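Local atomic coordinates of probable Thioesterase (Bartonella henselae, PDB entry 3HM0), a protein that probably hydrolyses thioesters, such as acyl-CoA compounds, as a member of the thioesterase superfamily. Residues A[34-45]-A[106-117]. Sequence-based numbering, arbitrary orientation.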
loop_
_atom_site.group_PDB
_atom_site.type_symbol
_atom_site.label_atom_id
_atom_site.label_comp_id
_atom_site.label_asym_id
_atom_site.label_seq_id
_atom_site.Cartn_x
_atom_site.Cartn_y
_atom_site.Cartn_z
ATOM N N ASN A 34 3.318 -33.734 3.337
ATOM C CA ASN A 34 3.352 -32.255 3.512
ATOM C C ASN A 34 2.994 -31.477 2.228
ATOM O O ASN A 34 3.880 -31.022 1.481
ATOM C CB ASN A 34 4.713 -31.806 4.069
ATOM C CG ASN A 34 4.657 -30.413 4.715
ATOM O OD1 ASN A 34 3.808 -30.138 5.574
ATOM N ND2 ASN A 34 5.566 -29.535 4.303
ATOM N N ALA A 35 1.689 -31.321 1.997
ATOM C CA ALA A 35 1.169 -30.707 0.775
ATOM C C ALA A 35 1.306 -29.179 0.759
ATOM O O ALA A 35 1.474 -28.554 1.800
ATOM C CB ALA A 35 -0.292 -31.124 0.561
ATOM N N PHE A 36 1.256 -28.599 -0.437
ATOM C CA PHE A 36 1.158 -27.148 -0.617
ATOM C C PHE A 36 -0.289 -26.691 -0.491
ATOM O O PHE A 36 -1.146 -27.151 -1.239
ATOM C CB PHE A 36 1.666 -26.744 -2.005
ATOM C CG PHE A 36 3.140 -26.548 -2.078
ATOM C CD1 PHE A 36 3.765 -25.554 -1.324
ATOM C CD2 PHE A 36 3.919 -27.344 -2.910
ATOM C CE1 PHE A 36 5.154 -25.365 -1.393
ATOM C CE2 PHE A 36 5.312 -27.160 -2.986
ATOM C CZ PHE A 36 5.926 -26.172 -2.226
ATOM N N HIS A 37 -0.567 -25.782 0.434
ATOM C CA HIS A 37 -1.894 -25.187 0.511
ATOM C C HIS A 37 -2.075 -24.220 -0.640
ATOM O O HIS A 37 -1.159 -23.468 -0.962
ATOM C CB HIS A 37 -2.084 -24.467 1.835
ATOM C CG HIS A 37 -2.168 -25.388 3.009
ATOM N ND1 HIS A 37 -2.980 -25.134 4.096
ATOM C CD2 HIS A 37 -1.554 -26.569 3.266
ATOM C CE1 HIS A 37 -2.854 -26.112 4.976
ATOM N NE2 HIS A 37 -1.997 -26.997 4.495
ATOM N N ASP A 38 -3.256 -24.257 -1.252
ATOM C CA ASP A 38 -3.583 -23.428 -2.408
ATOM C C ASP A 38 -4.545 -22.303 -2.037
ATOM O O ASP A 38 -5.575 -22.533 -1.377
ATOM C CB ASP A 38 -4.195 -24.273 -3.543
ATOM C CG ASP A 38 -3.146 -25.010 -4.376
ATOM O OD1 ASP A 38 -2.017 -25.236 -3.897
ATOM O OD2 ASP A 38 -3.460 -25.374 -5.530
ATOM N N PHE A 39 -4.197 -21.094 -2.479
ATOM C CA PHE A 39 -5.062 -19.933 -2.355
ATOM C C PHE A 39 -5.031 -19.019 -3.592
ATOM O O PHE A 39 -3.967 -18.711 -4.132
ATOM C CB PHE A 39 -4.712 -19.144 -1.099
ATOM C CG PHE A 39 -5.773 -18.176 -0.700
ATOM C CD1 PHE A 39 -6.992 -18.634 -0.193
ATOM C CD2 PHE A 39 -5.581 -16.802 -0.871
ATOM C CE1 PHE A 39 -8.003 -17.735 0.149
ATOM C CE2 PHE A 39 -6.587 -15.890 -0.519
ATOM C CZ PHE A 39 -7.797 -16.355 -0.007
ATOM N N GLN A 40 -6.205 -18.579 -4.028
ATOM C CA GLN A 40 -6.301 -17.739 -5.210
ATOM C C GLN A 40 -6.581 -16.268 -4.876
ATOM O O GLN A 40 -7.281 -15.951 -3.915
ATOM C CB GLN A 40 -7.371 -18.266 -6.156
ATOM C CG GLN A 40 -7.161 -19.719 -6.602
ATOM C CD GLN A 40 -7.760 -20.014 -7.974
ATOM O OE1 GLN A 40 -8.885 -19.608 -8.291
ATOM N NE2 GLN A 40 -6.998 -20.710 -8.798
ATOM N N ALA A 41 -6.007 -15.378 -5.673
ATOM C CA ALA A 41 -6.352 -13.966 -5.621
ATOM C C ALA A 41 -6.283 -13.389 -7.018
ATOM O O ALA A 41 -5.487 -13.834 -7.848
ATOM C CB ALA A 41 -5.433 -13.195 -4.661
ATOM N N ARG A 42 -7.147 -12.419 -7.263
ATOM C CA ARG A 42 -7.219 -11.691 -8.520
ATOM C C ARG A 42 -6.310 -10.443 -8.468
ATOM O O ARG A 42 -6.047 -9.894 -7.400
ATOM C CB ARG A 42 -8.685 -11.281 -8.756
ATOM C CG ARG A 42 -8.981 -10.633 -10.112
ATOM C CD ARG A 42 -8.980 -11.665 -11.211
ATOM N NE ARG A 42 -10.109 -12.580 -11.088
ATOM C CZ ARG A 42 -10.494 -13.434 -12.030
ATOM N NH1 ARG A 42 -9.836 -13.515 -13.177
ATOM N NH2 ARG A 42 -11.555 -14.206 -11.818
ATOM N N VAL A 43 -5.823 -10.009 -9.622
ATOM C CA VAL A 43 -5.037 -8.791 -9.694
ATOM C C VAL A 43 -5.946 -7.657 -10.139
ATOM O O VAL A 43 -6.604 -7.738 -11.176
ATOM C CB VAL A 43 -3.886 -8.902 -10.698
ATOM C CG1 VAL A 43 -3.278 -7.528 -10.973
ATOM C CG2 VAL A 43 -2.826 -9.936 -10.230
ATOM N N TYR A 44 -5.944 -6.595 -9.348
ATOM C CA TYR A 44 -6.721 -5.412 -9.598
ATOM C C TYR A 44 -5.810 -4.225 -9.907
ATOM O O TYR A 44 -4.586 -4.350 -9.830
ATOM C CB TYR A 44 -7.554 -5.133 -8.351
ATOM C CG TYR A 44 -8.518 -6.237 -8.021
ATOM C CD1 TYR A 44 -9.738 -6.350 -8.699
ATOM C CD2 TYR A 44 -8.217 -7.181 -7.039
ATOM C CE1 TYR A 44 -10.643 -7.373 -8.397
ATOM C CE2 TYR A 44 -9.111 -8.219 -6.737
ATOM C CZ TYR A 44 -10.322 -8.294 -7.416
ATOM O OH TYR A 44 -11.209 -9.290 -7.120
ATOM N N VAL A 45 -6.392 -3.070 -10.245
ATOM C CA VAL A 45 -5.590 -1.907 -10.627
ATOM C C VAL A 45 -4.565 -1.531 -9.538
ATOM O O VAL A 45 -3.416 -1.172 -9.834
ATOM C CB VAL A 45 -6.461 -0.695 -11.071
ATOM C CG1 VAL A 45 -5.583 0.544 -11.360
ATOM C CG2 VAL A 45 -7.299 -1.046 -12.317
ATOM N N GLN A 106 -0.307 -10.110 -14.797
ATOM C CA GLN A 106 -1.008 -9.066 -15.541
ATOM C C GLN A 106 -2.303 -8.682 -14.824
ATOM O O GLN A 106 -2.800 -9.447 -13.964
ATOM C CB GLN A 106 -1.357 -9.559 -16.950
ATOM C CG GLN A 106 -0.230 -10.290 -17.718
ATOM C CD GLN A 106 0.738 -9.325 -18.370
ATOM O OE1 GLN A 106 0.409 -8.154 -18.584
ATOM N NE2 GLN A 106 1.942 -9.803 -18.686
ATOM N N ILE A 107 -2.847 -7.511 -15.190
ATOM C CA ILE A 107 -4.147 -7.045 -14.705
ATOM C C ILE A 107 -5.190 -8.116 -14.911
ATOM O O ILE A 107 -5.234 -8.780 -15.947
ATOM C CB ILE A 107 -4.628 -5.749 -15.419
ATOM C CG1 ILE A 107 -5.905 -5.181 -14.752
ATOM C CG2 ILE A 107 -4.900 -6.007 -16.891
ATOM C CD1 ILE A 107 -5.716 -4.635 -13.332
ATOM N N ASP A 108 -6.021 -8.295 -13.901
ATOM C CA ASP A 108 -7.080 -9.296 -13.962
ATOM C C ASP A 108 -6.648 -10.759 -13.911
ATOM O O ASP A 108 -7.513 -11.629 -13.886
ATOM C CB ASP A 108 -7.997 -9.070 -15.173
ATOM C CG ASP A 108 -9.445 -9.325 -14.842
ATOM O OD1 ASP A 108 -9.766 -9.328 -13.630
ATOM O OD2 ASP A 108 -10.272 -9.511 -15.772
ATOM N N ASN A 109 -5.343 -11.047 -13.912
ATOM C CA ASN A 109 -4.901 -12.443 -13.758
ATOM C C ASN A 109 -5.473 -13.033 -12.500
ATOM O O ASN A 109 -5.648 -12.329 -11.500
ATOM C CB ASN A 109 -3.390 -12.581 -13.632
ATOM C CG ASN A 109 -2.668 -12.566 -14.964
ATOM O OD1 ASN A 109 -1.433 -12.654 -14.984
ATOM N ND2 ASN A 109 -3.415 -12.432 -16.085
ATOM N N LEU A 110 -5.761 -14.327 -12.560
ATOM C CA LEU A 110 -6.134 -15.083 -11.389
ATOM C C LEU A 110 -4.906 -15.834 -10.908
ATOM O O LEU A 110 -4.344 -16.662 -11.641
ATOM C CB LEU A 110 -7.264 -16.043 -11.706
ATOM C CG LEU A 110 -7.832 -16.784 -10.495
ATOM C CD1 LEU A 110 -8.097 -15.860 -9.298
ATOM C CD2 LEU A 110 -9.119 -17.504 -10.929
ATOM N N LEU A 111 -4.478 -15.518 -9.685
ATOM C CA LEU A 111 -3.239 -16.069 -9.142
ATOM C C LEU A 111 -3.494 -17.256 -8.211
ATOM O O LEU A 111 -4.462 -17.259 -7.447
ATOM C CB LEU A 111 -2.409 -14.984 -8.414
ATOM C CG LEU A 111 -1.964 -13.702 -9.145
ATOM C CD1 LEU A 111 -1.170 -12.812 -8.220
ATOM C CD2 LEU A 111 -1.156 -14.004 -10.401
ATOM N N THR A 112 -2.620 -18.259 -8.309
ATOM C CA THR A 112 -2.562 -19.382 -7.379
ATOM C C THR A 112 -1.333 -19.177 -6.496
ATOM O O THR A 112 -0.216 -18.988 -7.005
ATOM C CB THR A 112 -2.440 -20.717 -8.141
ATOM O OG1 THR A 112 -3.487 -20.806 -9.109
ATOM C CG2 THR A 112 -2.502 -21.905 -7.206
ATOM N N ILE A 113 -1.559 -19.171 -5.183
ATOM C CA ILE A 113 -0.507 -18.973 -4.210
ATOM C C ILE A 113 -0.286 -20.285 -3.456
ATOM O O ILE A 113 -1.207 -20.807 -2.840
ATOM C CB ILE A 113 -0.848 -17.830 -3.210
ATOM C CG1 ILE A 113 -1.239 -16.545 -3.950
ATOM C CG2 ILE A 113 0.333 -17.557 -2.254
ATOM C CD1 ILE A 113 -2.118 -15.603 -3.126
ATOM N N LYS A 114 0.937 -20.810 -3.511
ATOM C CA LYS A 114 1.262 -22.082 -2.867
ATOM C C LYS A 114 2.180 -21.897 -1.663
ATOM O O LYS A 114 3.236 -21.280 -1.752
ATOM C CB LYS A 114 1.834 -23.076 -3.872
ATOM C CG LYS A 114 0.837 -23.401 -4.967
ATOM C CD LYS A 114 1.470 -23.973 -6.214
ATOM C CE LYS A 114 1.417 -25.491 -6.216
ATOM N NZ LYS A 114 -0.000 -26.001 -6.284
ATOM N N THR A 115 1.751 -22.440 -0.529
ATOM C CA THR A 115 2.422 -22.209 0.729
ATOM C C THR A 115 2.509 -23.517 1.500
ATOM O O THR A 115 1.539 -24.285 1.554
ATOM C CB THR A 115 1.649 -21.164 1.563
ATOM O OG1 THR A 115 1.477 -19.963 0.802
ATOM C CG2 THR A 115 2.375 -20.835 2.832
ATOM N N ARG A 116 3.680 -23.780 2.066
ATOM C CA ARG A 116 3.813 -24.831 3.053
ATOM C C ARG A 116 4.941 -24.474 4.009
ATOM O O ARG A 116 5.845 -23.722 3.647
ATOM C CB ARG A 116 4.067 -26.184 2.391
ATOM C CG ARG A 116 5.443 -26.314 1.756
ATOM C CD ARG A 116 5.705 -27.741 1.348
ATOM N NE ARG A 116 6.901 -27.908 0.513
ATOM C CZ ARG A 116 7.353 -29.092 0.095
ATOM N NH1 ARG A 116 6.716 -30.210 0.430
ATOM N NH2 ARG A 116 8.438 -29.165 -0.661
ATOM N N ILE A 117 4.869 -24.984 5.235
ATOM C CA ILE A 117 5.978 -24.897 6.158
ATOM C C ILE A 117 6.985 -25.939 5.685
ATOM O O ILE A 117 6.603 -27.012 5.207
ATOM C CB ILE A 117 5.534 -25.139 7.617
ATOM C CG1 ILE A 117 4.849 -23.888 8.169
ATOM C CG2 ILE A 117 6.737 -25.459 8.518
ATOM C CD1 ILE A 117 4.143 -24.099 9.494
HETATM O O HOH W 1 -9.223 -6.608 -11.898
#
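Strand 37-42, an outermost strand of the chain's antiparallel sheet, pairs with the 110-117 part of strand 110-120. H37/T115, F39/I113 and A41/L111 are the hydrogen-bonded pairs, each closed by two backbone bonds, such as I113 N to F39 O at 2.7 Å. Their side chains share the face turned to helix 58-72, where F39 touches E69 and L111 touches F62. On the other face K114 lies alongside D38, pointing the same way, and the turn at its far end (chi4 65°) brings K114 NZ to the syn side of D38 OD1 at 3.2 Å in a salt bridge. Where 34-45 begins and 106-117 ends, R116 lays CD over one face of the F36 ring, 3.9 Å from the centroid, and its guanidinium makes an off-centre cation-pi contact. R116 NH1 donates a hydrogen bond to N34 O, nearly in the guanidinium plane, and N34 ND2 donates one to I117 O (2.9 Å). At the far end R42, bent at chi2 (75°) and chi3, sets one guanidinium face over L110 CB and donates a nearly straight hydrogen bond from NH1 to D108 O (3.1 Å, 173°). D108 lies in a type II turn from Q106 to N109. A long helix packed on an antiparallel sheet of order 1-3-4-5-2 is the hot-dog fold of this thioesterase superfamily.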